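Local coordinates for protein glycosyltransferase Gtf1 (Streptococcus pneumoniae, PDB 4PQG) that is a glycosyltransferase of the GT-B clan, built with an extended beta-sheet domain and modelled with uridine-5'-diphosphate bound, at residues Ser157-Pro162 with Thr173-Asp178; His76-Lys81 with Thr180-Ile185; Tyr448-Ser453 with Gln463-Lys468; Val404-Ser409 with Pro427-Asp432. All coordinates share one frame; numbering follows the deposited sequence.

Contact 1: residues Ser157-Pro162 with Thr173-Asp178; sequences SEYFAP and TFYNED
The beta hairpin of strands 154-163 and 166-175 belongs to the extended antiparallel sheet of this glycosyltransferase, and Ser157 and Thr173 form a hydrogen-bonded antiparallel pair on it. Ser157 N donates to Thr173 O at 2.9 Å. Thr173 N donates back to Ser157 O at 2.8 Å.

The side chains of Ser157, Tyr159, Thr173 and Tyr175 gather on one face of the sheet. Tyr159 and Tyr175 reach toward each other tip to tip. Tyr159 OH donates to Tyr175 OH at 2.7 Å. Tyr175 OH in turn gives a weak bond to Ser157 OG at 3.3 Å. Each hydroxyl sits at the edge of the other ring, near its plane. With CG anti to the carbonyl carbon (chi1 -59°), the Tyr175 ring lies beside Ser157. Ser157 CB is at the edge of this ring, in plane, 3.5 Å from Tyr175 OH. Thr173 covers part of one face of the Tyr175 ring with CG2, offset toward the rim. Its OG1 comes to the edge of the other tyrosine, 3.5 Å from Tyr159 CE2.

Acidic side chains of the flanking strands extend the network. Ser157 OG hydrogen-bonds to Asp148, and Thr173 OG1 to Asp184. Arg154 makes a cation-pi contact with Tyr175.

The result is a short hydroxyl chain from Tyr159 through Tyr175 to Ser157, whose second link is weak. Tyr175 OH is the middle member, accepting one bond and donating the next. The strong bond between the two tyrosines should do most to restrain how their hydroxyls turn.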
loop_
_atom_site.group_PDB
_atom_site.type_symbol
_atom_site.label_atom_id
_atom_site.label_comp_id
_atom_site.label_asym_id
_atom_site.label_seq_id
_atom_site.Cartn_x
_atom_site.Cartn_y
_atom_site.Cartn_z
ATOM N N SER A 157 4.845 11.903 22.458
ATOM C CA SER A 157 4.015 13.065 22.812
ATOM C C SER A 157 4.187 14.197 21.795
ATOM O O SER A 157 5.286 14.432 21.286
ATOM C CB SER A 157 4.345 13.612 24.197
ATOM O OG SER A 157 3.956 12.720 25.210
ATOM N N GLU A 158 3.087 14.870 21.499
ATOM C CA GLU A 158 3.086 16.079 20.710
ATOM C C GLU A 158 2.679 17.243 21.592
ATOM O O GLU A 158 1.712 17.146 22.349
ATOM C CB GLU A 158 2.110 15.979 19.540
ATOM C CG GLU A 158 2.531 15.011 18.451
ATOM C CD GLU A 158 1.526 14.959 17.323
ATOM O OE1 GLU A 158 0.312 14.884 17.601
ATOM O OE2 GLU A 158 1.959 14.986 16.154
ATOM N N TYR A 159 3.392 18.353 21.426
ATOM C CA TYR A 159 3.194 19.558 22.209
ATOM C C TYR A 159 2.697 20.678 21.306
ATOM O O TYR A 159 3.226 20.873 20.208
ATOM C CB TYR A 159 4.486 19.954 22.929
ATOM C CG TYR A 159 5.014 18.833 23.803
ATOM C CD1 TYR A 159 4.502 18.618 25.081
ATOM C CD2 TYR A 159 5.988 17.957 23.325
ATOM C CE1 TYR A 159 4.981 17.579 25.877
ATOM C CE2 TYR A 159 6.465 16.914 24.104
ATOM C CZ TYR A 159 5.966 16.736 25.375
ATOM O OH TYR A 159 6.439 15.703 26.134
ATOM N N PHE A 160 1.653 21.366 21.774
ATOM C CA PHE A 160 0.963 22.401 21.017
ATOM C C PHE A 160 0.857 23.698 21.815
ATOM O O PHE A 160 0.777 23.674 23.041
ATOM C CB PHE A 160 -0.473 21.968 20.691
ATOM C CG PHE A 160 -0.578 20.741 19.833
ATOM C CD1 PHE A 160 -0.867 20.849 18.480
ATOM C CD2 PHE A 160 -0.433 19.475 20.385
ATOM C CE1 PHE A 160 -1.000 19.715 17.686
ATOM C CE2 PHE A 160 -0.558 18.338 19.600
ATOM C CZ PHE A 160 -0.840 18.458 18.248
ATOM N N ALA A 161 0.840 24.823 21.102
ATOM C CA ALA A 161 0.550 26.128 21.702
ATOM C C ALA A 161 -0.437 26.907 20.809
ATOM O O ALA A 161 -0.445 26.735 19.584
ATOM C CB ALA A 161 1.832 26.919 21.914
ATOM N N PRO A 162 -1.285 27.754 21.424
ATOM C CA PRO A 162 -2.337 28.448 20.675
ATOM C C PRO A 162 -1.805 29.619 19.862
ATOM O O PRO A 162 -0.962 30.371 20.347
ATOM C CB PRO A 162 -3.279 28.972 21.778
ATOM C CG PRO A 162 -2.803 28.360 23.055
ATOM C CD PRO A 162 -1.349 28.072 22.859
ATOM N N THR A 173 8.062 14.414 20.901
ATOM C CA THR A 173 9.100 13.719 21.668
ATOM C C THR A 173 8.807 12.223 21.618
ATOM O O THR A 173 7.652 11.824 21.735
ATOM C CB THR A 173 9.153 14.216 23.138
ATOM O OG1 THR A 173 9.594 15.575 23.176
ATOM C CG2 THR A 173 10.114 13.365 23.996
ATOM N N PHE A 174 9.849 11.421 21.429
ATOM C CA PHE A 174 9.740 9.957 21.450
ATOM C C PHE A 174 10.418 9.394 22.693
ATOM O O PHE A 174 11.493 9.874 23.094
ATOM C CB PHE A 174 10.282 9.336 20.148
ATOM C CG PHE A 174 9.357 9.534 18.971
ATOM C CD1 PHE A 174 8.457 8.537 18.603
ATOM C CD2 PHE A 174 9.340 10.739 18.268
ATOM C CE1 PHE A 174 7.570 8.731 17.552
ATOM C CE2 PHE A 174 8.465 10.935 17.209
ATOM C CZ PHE A 174 7.572 9.926 16.851
ATOM N N TYR A 175 9.791 8.378 23.282
ATOM C CA TYR A 175 10.199 7.827 24.576
ATOM C C TYR A 175 10.727 6.399 24.499
ATOM O O TYR A 175 10.430 5.642 23.540
ATOM C CB TYR A 175 9.022 7.840 25.558
ATOM C CG TYR A 175 8.477 9.220 25.790
ATOM C CD1 TYR A 175 9.040 10.053 26.748
ATOM C CD2 TYR A 175 7.382 9.687 25.047
ATOM C CE1 TYR A 175 8.560 11.329 26.955
ATOM C CE2 TYR A 175 6.879 10.961 25.247
ATOM C CZ TYR A 175 7.484 11.780 26.199
ATOM O OH TYR A 175 7.004 13.052 26.404
ATOM N N ASN A 176 11.509 6.048 25.525
ATOM C CA ASN A 176 11.823 4.653 25.828
ATOM C C ASN A 176 10.754 4.045 26.737
ATOM O O ASN A 176 9.903 4.764 27.271
ATOM C CB ASN A 176 13.204 4.549 26.504
ATOM C CG ASN A 176 14.353 4.605 25.513
ATOM O OD1 ASN A 176 14.201 4.310 24.327
ATOM N ND2 ASN A 176 15.522 4.984 26.003
ATOM N N GLU A 177 10.809 2.724 26.931
ATOM C CA GLU A 177 9.861 2.025 27.814
ATOM C C GLU A 177 9.716 2.627 29.208
ATOM O O GLU A 177 8.601 2.709 29.735
ATOM C CB GLU A 177 10.238 0.553 27.968
ATOM C CG GLU A 177 9.990 -0.277 26.728
ATOM C CD GLU A 177 10.204 -1.757 26.991
ATOM O OE1 GLU A 177 10.982 -2.113 27.907
ATOM O OE2 GLU A 177 9.587 -2.570 26.285
ATOM N N ASP A 178 10.828 3.070 29.789
ATOM C CA ASP A 178 10.820 3.558 31.173
ATOM C C ASP A 178 10.293 4.986 31.309
ATOM O O ASP A 178 10.297 5.535 32.405
ATOM C CB ASP A 178 12.213 3.441 31.811
ATOM C CG ASP A 178 13.252 4.302 31.119
ATOM O OD1 ASP A 178 12.907 5.099 30.212
ATOM O OD2 ASP A 178 14.440 4.160 31.472
#

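Contact 2: residues His76-Lys81 with Thr180-Ile185; sequences HFTDIK and TPVYDI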
loop_
_atom_site.group_PDB
_atom_site.type_symbol
_atom_site.label_atom_id
_atom_site.label_comp_id
_atom_site.label_asym_id
_atom_site.label_seq_id
_atom_site.Cartn_x
_atom_site.Cartn_y
_atom_site.Cartn_z
ATOM N N HIS A 76 12.550 3.403 15.887
ATOM C CA HIS A 76 13.775 2.601 15.780
ATOM C C HIS A 76 14.862 3.032 16.716
ATOM O O HIS A 76 15.616 2.193 17.220
ATOM C CB HIS A 76 14.313 2.627 14.350
ATOM C CG HIS A 76 15.613 1.879 14.166
ATOM N ND1 HIS A 76 15.684 0.536 14.183
ATOM C CD2 HIS A 76 16.909 2.340 13.945
ATOM C CE1 HIS A 76 16.965 0.153 13.987
ATOM N NE2 HIS A 76 17.710 1.260 13.837
ATOM N N PHE A 77 14.937 4.336 16.962
ATOM C CA PHE A 77 15.916 4.901 17.867
ATOM C C PHE A 77 15.558 4.706 19.341
ATOM O O PHE A 77 16.299 5.142 20.214
ATOM C CB PHE A 77 16.094 6.397 17.581
ATOM C CG PHE A 77 16.525 6.708 16.170
ATOM C CD1 PHE A 77 17.869 6.730 15.832
ATOM C CD2 PHE A 77 15.582 7.018 15.190
ATOM C CE1 PHE A 77 18.285 7.038 14.537
ATOM C CE2 PHE A 77 15.983 7.324 13.889
ATOM C CZ PHE A 77 17.340 7.339 13.562
ATOM N N THR A 78 14.401 4.121 19.629
ATOM C CA THR A 78 13.995 3.898 20.998
ATOM C C THR A 78 14.013 2.399 21.292
ATOM O O THR A 78 14.241 1.575 20.396
ATOM C CB THR A 78 12.574 4.456 21.306
ATOM O OG1 THR A 78 11.574 3.530 20.859
ATOM C CG2 THR A 78 12.353 5.854 20.659
ATOM N N ASP A 79 13.732 2.039 22.535
ATOM C CA ASP A 79 13.670 0.626 22.895
ATOM C C ASP A 79 12.235 0.111 23.021
ATOM O O ASP A 79 12.022 -1.002 23.496
ATOM C CB ASP A 79 14.469 0.369 24.179
ATOM C CG ASP A 79 13.807 0.948 25.422
ATOM O OD1 ASP A 79 12.685 1.512 25.375
ATOM O OD2 ASP A 79 14.426 0.840 26.490
ATOM N N ILE A 80 11.251 0.912 22.597
ATOM C CA ILE A 80 9.851 0.448 22.565
ATOM C C ILE A 80 9.636 -0.404 21.315
ATOM O O ILE A 80 9.933 0.036 20.187
ATOM C CB ILE A 80 8.835 1.609 22.631
ATOM C CG1 ILE A 80 8.959 2.317 23.990
ATOM C CG2 ILE A 80 7.409 1.109 22.329
ATOM C CD1 ILE A 80 8.016 3.485 24.207
ATOM N N LYS A 81 9.166 -1.634 21.520
ATOM C CA LYS A 81 8.987 -2.578 20.419
ATOM C C LYS A 81 7.687 -2.298 19.663
ATOM O O LYS A 81 6.702 -1.854 20.256
ATOM C CB LYS A 81 8.973 -4.028 20.931
ATOM C CG LYS A 81 10.211 -4.459 21.708
ATOM C CD LYS A 81 11.502 -4.222 20.935
ATOM C CE LYS A 81 12.708 -4.515 21.817
ATOM N NZ LYS A 81 13.949 -3.889 21.279
ATOM N N THR A 180 11.562 7.716 29.829
ATOM C CA THR A 180 12.566 8.729 29.523
ATOM C C THR A 180 12.555 9.079 28.029
ATOM O O THR A 180 12.447 8.193 27.187
ATOM C CB THR A 180 13.994 8.321 29.977
ATOM O OG1 THR A 180 14.399 7.119 29.317
ATOM C CG2 THR A 180 14.036 8.075 31.477
ATOM N N PRO A 181 12.674 10.379 27.696
ATOM C CA PRO A 181 12.698 10.789 26.293
ATOM C C PRO A 181 13.992 10.397 25.638
ATOM O O PRO A 181 15.031 10.425 26.290
ATOM C CB PRO A 181 12.614 12.322 26.368
ATOM C CG PRO A 181 13.152 12.666 27.721
ATOM C CD PRO A 181 12.649 11.547 28.608
ATOM N N VAL A 182 13.930 10.012 24.370
ATOM C CA VAL A 182 15.108 9.698 23.588
ATOM C C VAL A 182 15.486 10.898 22.729
ATOM O O VAL A 182 16.657 11.282 22.669
ATOM C CB VAL A 182 14.902 8.487 22.664
ATOM C CG1 VAL A 182 16.138 8.249 21.795
ATOM C CG2 VAL A 182 14.585 7.253 23.492
ATOM N N TYR A 183 14.505 11.485 22.046
ATOM C CA TYR A 183 14.804 12.622 21.184
ATOM C C TYR A 183 13.570 13.490 20.989
ATOM O O TYR A 183 12.448 13.014 21.180
ATOM C CB TYR A 183 15.378 12.152 19.842
ATOM C CG TYR A 183 14.411 11.438 18.903
ATOM C CD1 TYR A 183 13.760 12.131 17.871
ATOM C CD2 TYR A 183 14.155 10.076 19.041
ATOM C CE1 TYR A 183 12.899 11.466 16.983
ATOM C CE2 TYR A 183 13.283 9.402 18.181
ATOM C CZ TYR A 183 12.667 10.101 17.151
ATOM O OH TYR A 183 11.815 9.435 16.291
ATOM N N ASP A 184 13.790 14.752 20.626
ATOM C CA ASP A 184 12.706 15.709 20.358
ATOM C C ASP A 184 12.790 16.126 18.900
ATOM O O ASP A 184 13.882 16.255 18.358
ATOM C CB ASP A 184 12.817 16.967 21.243
ATOM C CG ASP A 184 13.044 16.639 22.712
ATOM O OD1 ASP A 184 12.246 15.833 23.269
ATOM O OD2 ASP A 184 14.015 17.192 23.315
ATOM N N ILE A 185 11.647 16.351 18.266
ATOM C CA ILE A 185 11.672 16.916 16.931
ATOM C C ILE A 185 11.061 18.288 17.068
ATOM O O ILE A 185 9.934 18.410 17.543
ATOM C CB ILE A 185 10.875 16.090 15.894
ATOM C CG1 ILE A 185 11.253 14.596 15.973
ATOM C CG2 ILE A 185 11.077 16.685 14.492
ATOM C CD1 ILE A 185 10.315 13.673 15.183
#
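Phe77 keeps CG anti to its carbonyl carbon (chi1 -58°), while Tyr183 places CG between its backbone N and carbonyl carbon (chi1 70°), and the two rings meet edge-to-face. The edge of Phe77 points toward the face of Tyr183. The centroids are 6.0 Å apart and the planes stand at 72°, a T-shaped pair. Phe77 CB also packs against Tyr183 CE2, 4.2 Å away.

Beside this pair, Thr78 and Val182 meet through methyl groups. Thr78 CG2 lies 3.9 Å from Val182 CG2. The other branch, Val182 CG1, comes 3.5 Å from Phe77 O, and it also sits at the edge of the Tyr183 ring, in plane.

Phe77 and Thr78 lie in the loop that follows helix 73-76. Strand 181-188 is part of the extended antiparallel sheet. Val182 and Tyr183 both face Phe174 in a classic beta bulge, and both direct their CB toward the loop. Within the loop, Thr78 OG1 accepts from Ile80 N at 3.2 Å, an ST turn, and it bonds to Asn75 O as well. Tyr183 OH bonds to Tyr74 O, and Phe197 stacks on the Tyr183 ring.

No hydrogen bond crosses between 76-81 and 180-185. The contact between them is apolar and aromatic, while the hydroxyls of Tyr183 and Thr78 are bonded to carbonyls of helix 73-76, Tyr74 O and Asn75 O.

Contact 3: residues Tyr448-Ser453 with Gln463-Lys468; sequences YLIPSS and QAYAAK
The Tyr448 ring carries Lys468 over one face, and the Tyr465 ring carries Ile450 over one face. The contact packs strand 447-450, an outermost strand of the C-terminal parallel sheet, against helix 458-474 in the Rossmann-like half of the GT-B fold. The strand and helix segments run nearly antiparallel, at 166°.

Lys468 CD sits 3.6 Å above the Tyr448 plane, offset toward the rim. The chain bends at chi2 (-54°), which places CD there. The ammonium follows over the same ring. Lys468 NZ is 4.1 Å from the Tyr448 centroid, a cation-pi contact. NZ also hydrogen-bonds to Gln471 OE1, a second partner for the ammonium. Tyr448 CE2 also lies 3.4 Å from Lys468 O.

Ile450 fills the middle of the contact. The Ile450 and Lys468 side chains run alongside in opposing directions, with Ile450 CD1 3.9 Å from Lys468 CG. The other branch, CG2, meets Ala464 CB at 3.9 Å. The hydroxyl of Tyr465 bonds to Thr407 O, just past strand 404-406. Ile450 CD1 stands over the centre of the Tyr465 ring, 3.7 Å from its centroid in a CH-pi contact.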
loop_
_atom_site.group_PDB
_atom_site.type_symbol
_atom_site.label_atom_id
_atom_site.label_comp_id
_atom_site.label_asym_id
_atom_site.label_seq_id
_atom_site.Cartn_x
_atom_site.Cartn_y
_atom_site.Cartn_z
ATOM N N TYR A 448 -11.585 -11.262 -22.315
ATOM C CA TYR A 448 -11.422 -10.387 -23.473
ATOM C C TYR A 448 -10.514 -9.185 -23.233
ATOM O O TYR A 448 -10.584 -8.536 -22.193
ATOM C CB TYR A 448 -12.765 -9.848 -23.919
ATOM C CG TYR A 448 -13.787 -10.878 -24.307
ATOM C CD1 TYR A 448 -13.613 -11.686 -25.442
ATOM C CD2 TYR A 448 -14.952 -11.026 -23.557
ATOM C CE1 TYR A 448 -14.574 -12.626 -25.797
ATOM C CE2 TYR A 448 -15.915 -11.949 -23.912
ATOM C CZ TYR A 448 -15.723 -12.741 -25.029
ATOM O OH TYR A 448 -16.694 -13.657 -25.352
ATOM N N LEU A 449 -9.681 -8.896 -24.223
ATOM C CA LEU A 449 -8.935 -7.674 -24.270
ATOM C C LEU A 449 -9.668 -6.689 -25.175
ATOM O O LEU A 449 -9.948 -6.983 -26.330
ATOM C CB LEU A 449 -7.512 -7.931 -24.764
ATOM C CG LEU A 449 -6.562 -8.618 -23.777
ATOM C CD1 LEU A 449 -5.279 -9.043 -24.481
ATOM C CD2 LEU A 449 -6.232 -7.728 -22.594
ATOM N N ILE A 450 -9.989 -5.525 -24.632
ATOM C CA ILE A 450 -10.694 -4.494 -25.380
ATOM C C ILE A 450 -9.706 -3.448 -25.883
ATOM O O ILE A 450 -8.953 -2.891 -25.089
ATOM C CB ILE A 450 -11.807 -3.868 -24.516
ATOM C CG1 ILE A 450 -12.814 -4.967 -24.135
ATOM C CG2 ILE A 450 -12.457 -2.675 -25.227
ATOM C CD1 ILE A 450 -13.983 -4.527 -23.286
ATOM N N PRO A 451 -9.699 -3.180 -27.210
ATOM C CA PRO A 451 -8.801 -2.167 -27.764
ATOM C C PRO A 451 -9.004 -0.868 -27.017
ATOM O O PRO A 451 -10.129 -0.532 -26.680
ATOM C CB PRO A 451 -9.287 -2.008 -29.213
ATOM C CG PRO A 451 -9.991 -3.282 -29.519
ATOM C CD PRO A 451 -10.606 -3.729 -28.229
ATOM N N SER A 452 -7.915 -0.170 -26.726
ATOM C CA SER A 452 -7.982 1.098 -26.021
ATOM C C SER A 452 -7.569 2.187 -26.993
ATOM O O SER A 452 -6.755 1.954 -27.889
ATOM C CB SER A 452 -7.038 1.089 -24.814
ATOM O OG SER A 452 -7.233 2.227 -23.979
ATOM N N SER A 453 -8.130 3.375 -26.818
ATOM C CA SER A 453 -7.725 4.526 -27.628
ATOM C C SER A 453 -7.341 5.704 -26.732
ATOM O O SER A 453 -7.869 5.849 -25.626
ATOM C CB SER A 453 -8.840 4.915 -28.596
ATOM O OG SER A 453 -8.438 5.988 -29.420
ATOM N N GLN A 463 -19.995 1.033 -24.318
ATOM C CA GLN A 463 -20.607 0.158 -25.315
ATOM C C GLN A 463 -19.751 -1.083 -25.541
ATOM O O GLN A 463 -20.280 -2.184 -25.666
ATOM C CB GLN A 463 -20.843 0.926 -26.624
ATOM C CG GLN A 463 -20.931 0.088 -27.890
ATOM C CD GLN A 463 -21.095 0.948 -29.143
ATOM O OE1 GLN A 463 -20.210 0.995 -30.014
ATOM N NE2 GLN A 463 -22.221 1.659 -29.228
ATOM N N ALA A 464 -18.433 -0.907 -25.566
ATOM C CA ALA A 464 -17.516 -2.031 -25.751
ATOM C C ALA A 464 -17.576 -3.004 -24.582
ATOM O O ALA A 464 -17.810 -4.197 -24.784
ATOM C CB ALA A 464 -16.087 -1.550 -26.002
ATOM N N TYR A 465 -17.374 -2.512 -23.358
ATOM C CA TYR A 465 -17.465 -3.382 -22.176
ATOM C C TYR A 465 -18.834 -4.071 -22.085
ATOM O O TYR A 465 -18.896 -5.290 -21.868
ATOM C CB TYR A 465 -17.153 -2.612 -20.883
ATOM C CG TYR A 465 -15.678 -2.510 -20.586
ATOM C CD1 TYR A 465 -15.054 -3.420 -19.724
ATOM C CD2 TYR A 465 -14.899 -1.510 -21.176
ATOM C CE1 TYR A 465 -13.691 -3.335 -19.460
ATOM C CE2 TYR A 465 -13.549 -1.407 -20.903
ATOM C CZ TYR A 465 -12.947 -2.313 -20.043
ATOM O OH TYR A 465 -11.597 -2.199 -19.803
ATOM N N ALA A 466 -19.914 -3.300 -22.261
ATOM C CA ALA A 466 -21.277 -3.866 -22.261
ATOM C C ALA A 466 -21.390 -5.018 -23.251
ATOM O O ALA A 466 -21.857 -6.096 -22.883
ATOM C CB ALA A 466 -22.324 -2.809 -22.577
ATOM N N ALA A 467 -20.937 -4.787 -24.489
ATOM C CA ALA A 467 -20.968 -5.808 -25.548
ATOM C C ALA A 467 -20.169 -7.053 -25.178
ATOM O O ALA A 467 -20.577 -8.178 -25.475
ATOM C CB ALA A 467 -20.455 -5.232 -26.863
ATOM N N LYS A 468 -19.021 -6.853 -24.538
ATOM C CA LYS A 468 -18.163 -7.974 -24.176
ATOM C C LYS A 468 -18.706 -8.809 -23.017
ATOM O O LYS A 468 -18.627 -10.049 -23.039
ATOM C CB LYS A 468 -16.725 -7.514 -23.925
ATOM C CG LYS A 468 -15.929 -7.301 -25.205
ATOM C CD LYS A 468 -15.985 -8.554 -26.075
ATOM C CE LYS A 468 -15.189 -8.388 -27.342
ATOM N NZ LYS A 468 -15.204 -9.652 -28.125
#

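Contact 4: residues Val404-Ser409 with Pro427-Asp432; sequences VYLTAS and PLIGFD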
loop_
_atom_site.group_PDB
_atom_site.type_symbol
_atom_site.label_atom_id
_atom_site.label_comp_id
_atom_site.label_asym_id
_atom_site.label_seq_id
_atom_site.Cartn_x
_atom_site.Cartn_y
_atom_site.Cartn_z
ATOM N N VAL A 404 -17.143 -13.203 -12.944
ATOM C CA VAL A 404 -16.243 -12.510 -13.859
ATOM C C VAL A 404 -15.666 -11.249 -13.196
ATOM O O VAL A 404 -16.368 -10.558 -12.458
ATOM C CB VAL A 404 -16.966 -12.099 -15.167
ATOM C CG1 VAL A 404 -16.031 -11.308 -16.097
ATOM C CG2 VAL A 404 -17.530 -13.322 -15.899
ATOM N N TYR A 405 -14.398 -10.967 -13.484
ATOM C CA TYR A 405 -13.717 -9.771 -12.989
ATOM C C TYR A 405 -13.615 -8.743 -14.116
ATOM O O TYR A 405 -13.249 -9.099 -15.234
ATOM C CB TYR A 405 -12.303 -10.124 -12.482
ATOM C CG TYR A 405 -11.591 -8.949 -11.828
ATOM C CD1 TYR A 405 -11.595 -8.791 -10.443
ATOM C CD2 TYR A 405 -10.917 -7.993 -12.600
ATOM C CE1 TYR A 405 -10.960 -7.703 -9.843
ATOM C CE2 TYR A 405 -10.289 -6.900 -12.011
ATOM C CZ TYR A 405 -10.314 -6.762 -10.636
ATOM O OH TYR A 405 -9.691 -5.677 -10.051
ATOM N N LEU A 406 -13.903 -7.479 -13.790
ATOM C CA LEU A 406 -13.775 -6.329 -14.709
ATOM C C LEU A 406 -12.707 -5.293 -14.287
ATOM O O LEU A 406 -12.602 -4.943 -13.131
ATOM C CB LEU A 406 -15.113 -5.588 -14.793
ATOM C CG LEU A 406 -16.390 -6.343 -15.159
ATOM C CD1 LEU A 406 -17.553 -5.360 -15.197
ATOM C CD2 LEU A 406 -16.217 -7.040 -16.503
ATOM N N THR A 407 -11.972 -4.766 -15.263
ATOM C CA THR A 407 -10.983 -3.710 -15.047
ATOM C C THR A 407 -11.059 -2.800 -16.255
ATOM O O THR A 407 -11.155 -3.270 -17.398
ATOM C CB THR A 407 -9.533 -4.267 -14.896
ATOM O OG1 THR A 407 -8.585 -3.206 -15.109
ATOM C CG2 THR A 407 -9.250 -5.382 -15.924
ATOM N N ALA A 408 -11.049 -1.502 -15.963
ATOM C CA ALA A 408 -10.934 -0.432 -16.942
ATOM C C ALA A 408 -9.670 0.387 -16.678
ATOM O O ALA A 408 -9.527 1.508 -17.158
ATOM C CB ALA A 408 -12.167 0.442 -16.868
ATOM N N SER A 409 -8.761 -0.165 -15.875
ATOM C CA SER A 409 -7.477 0.471 -15.658
ATOM C C SER A 409 -6.734 0.595 -16.981
ATOM O O SER A 409 -6.666 -0.364 -17.774
ATOM C CB SER A 409 -6.636 -0.319 -14.642
ATOM O OG SER A 409 -5.348 0.252 -14.513
ATOM N N PRO A 427 -12.644 -15.204 -15.070
ATOM C CA PRO A 427 -12.296 -14.605 -16.351
ATOM C C PRO A 427 -12.105 -13.108 -16.146
ATOM O O PRO A 427 -12.711 -12.538 -15.233
ATOM C CB PRO A 427 -13.546 -14.854 -17.210
ATOM C CG PRO A 427 -14.200 -16.034 -16.566
ATOM C CD PRO A 427 -13.998 -15.792 -15.097
ATOM N N LEU A 428 -11.269 -12.493 -16.977
ATOM C CA LEU A 428 -11.012 -11.052 -16.894
ATOM C C LEU A 428 -11.465 -10.342 -18.166
ATOM O O LEU A 428 -11.219 -10.824 -19.265
ATOM C CB LEU A 428 -9.519 -10.777 -16.664
ATOM C CG LEU A 428 -8.745 -11.564 -15.603
ATOM C CD1 LEU A 428 -7.303 -11.086 -15.554
ATOM C CD2 LEU A 428 -9.382 -11.420 -14.238
ATOM N N ILE A 429 -12.118 -9.193 -18.022
ATOM C CA ILE A 429 -12.346 -8.299 -19.175
ATOM C C ILE A 429 -11.642 -6.964 -18.923
ATOM O O ILE A 429 -11.970 -6.277 -17.964
ATOM C CB ILE A 429 -13.856 -8.062 -19.438
ATOM C CG1 ILE A 429 -14.588 -9.395 -19.682
ATOM C CG2 ILE A 429 -14.041 -7.101 -20.603
ATOM C CD1 ILE A 429 -16.109 -9.278 -19.700
ATOM N N GLY A 430 -10.678 -6.610 -19.772
ATOM C CA GLY A 430 -9.930 -5.370 -19.596
ATOM C C GLY A 430 -9.361 -4.784 -20.868
ATOM O O GLY A 430 -9.465 -5.378 -21.948
ATOM N N PHE A 431 -8.753 -3.611 -20.742
ATOM C CA PHE A 431 -8.123 -2.959 -21.884
ATOM C C PHE A 431 -6.866 -3.697 -22.345
ATOM O O PHE A 431 -6.134 -4.274 -21.526
ATOM C CB PHE A 431 -7.744 -1.523 -21.537
ATOM C CG PHE A 431 -8.897 -0.560 -21.522
ATOM C CD1 PHE A 431 -9.669 -0.330 -22.669
ATOM C CD2 PHE A 431 -9.184 0.176 -20.370
ATOM C CE1 PHE A 431 -10.705 0.596 -22.652
ATOM C CE2 PHE A 431 -10.229 1.096 -20.355
ATOM C CZ PHE A 431 -10.987 1.306 -21.499
ATOM N N ASP A 432 -6.627 -3.675 -23.658
ATOM C CA ASP A 432 -5.418 -4.225 -24.244
ATOM C C ASP A 432 -4.269 -3.243 -24.023
ATOM O O ASP A 432 -3.868 -2.520 -24.936
ATOM C CB ASP A 432 -5.633 -4.479 -25.738
ATOM C CG ASP A 432 -4.556 -5.372 -26.354
ATOM O OD1 ASP A 432 -3.559 -5.697 -25.676
ATOM O OD2 ASP A 432 -4.712 -5.760 -27.530
HETATM O O HOH W 1 -8.267 -2.521 -18.086
#
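Tyr405 and Leu428 pair in register between two buried parallel strands, 404-406 and 428-431, inside the C-terminal sheet. Tyr405 N donates to Pro427 O at 2.9 Å, and Ile429 N donates to Tyr405 O at 3.0 Å. Thr407 N then donates to Ile429 O. Leu428 CA adds a CA-H...O contact to Tyr405 O.

On one face of the sheet, Tyr405 CB touches Leu428 CD2 at 3.6 Å. Tyr405 CG is anti to its backbone N (chi1 -174°), and its ring extends to helix 416-423, where Tyr405 OH bonds to Thr417. On the other face, the Leu406 and Ile429 side chains run as neighbours in the same direction, with Leu406 CD2 3.9 Å from Ile429 CB.

Helix 416-423 links the strands in a beta-alpha-beta unit of the GT-B fold. Just past the first strand, Ser409 lies with its side chain about 5 Å from a NAG in the model, and Ser409 OG bonds to Glu412.

Beyond the paired residues, one water bridges the segments. It accepts from Phe431 N at 2.9 Å and donates to Ser409 O at 2.7 Å. The Phe431 ring turns its edge to the backbone, with CE2 3.3 Å from Ala408 O.

How the contacts relate
The four contacts form two pairs on opposite sides of the chain's centre. Contacts 1 and 2 lie 10 Å apart, centre to centre, at neighbouring strands 166-175 and 181-188 of the extended antiparallel sheet. Contact 1 is nested along the chain inside the long loop closed by contact 2, which ties that sheet to the N-terminal region. Contacts 4 and 3 follow in that order. Their centres are 9 Å apart, and neighbouring strands 428-431 and 447-450 place them in one parallel sheet. Contacts 1 and 3 are 55 Å apart between centres. Contacts 1 and 2 thus lie at the extended antiparallel sheet and the loop beside it, contacts 3 and 4 in the C-terminal half.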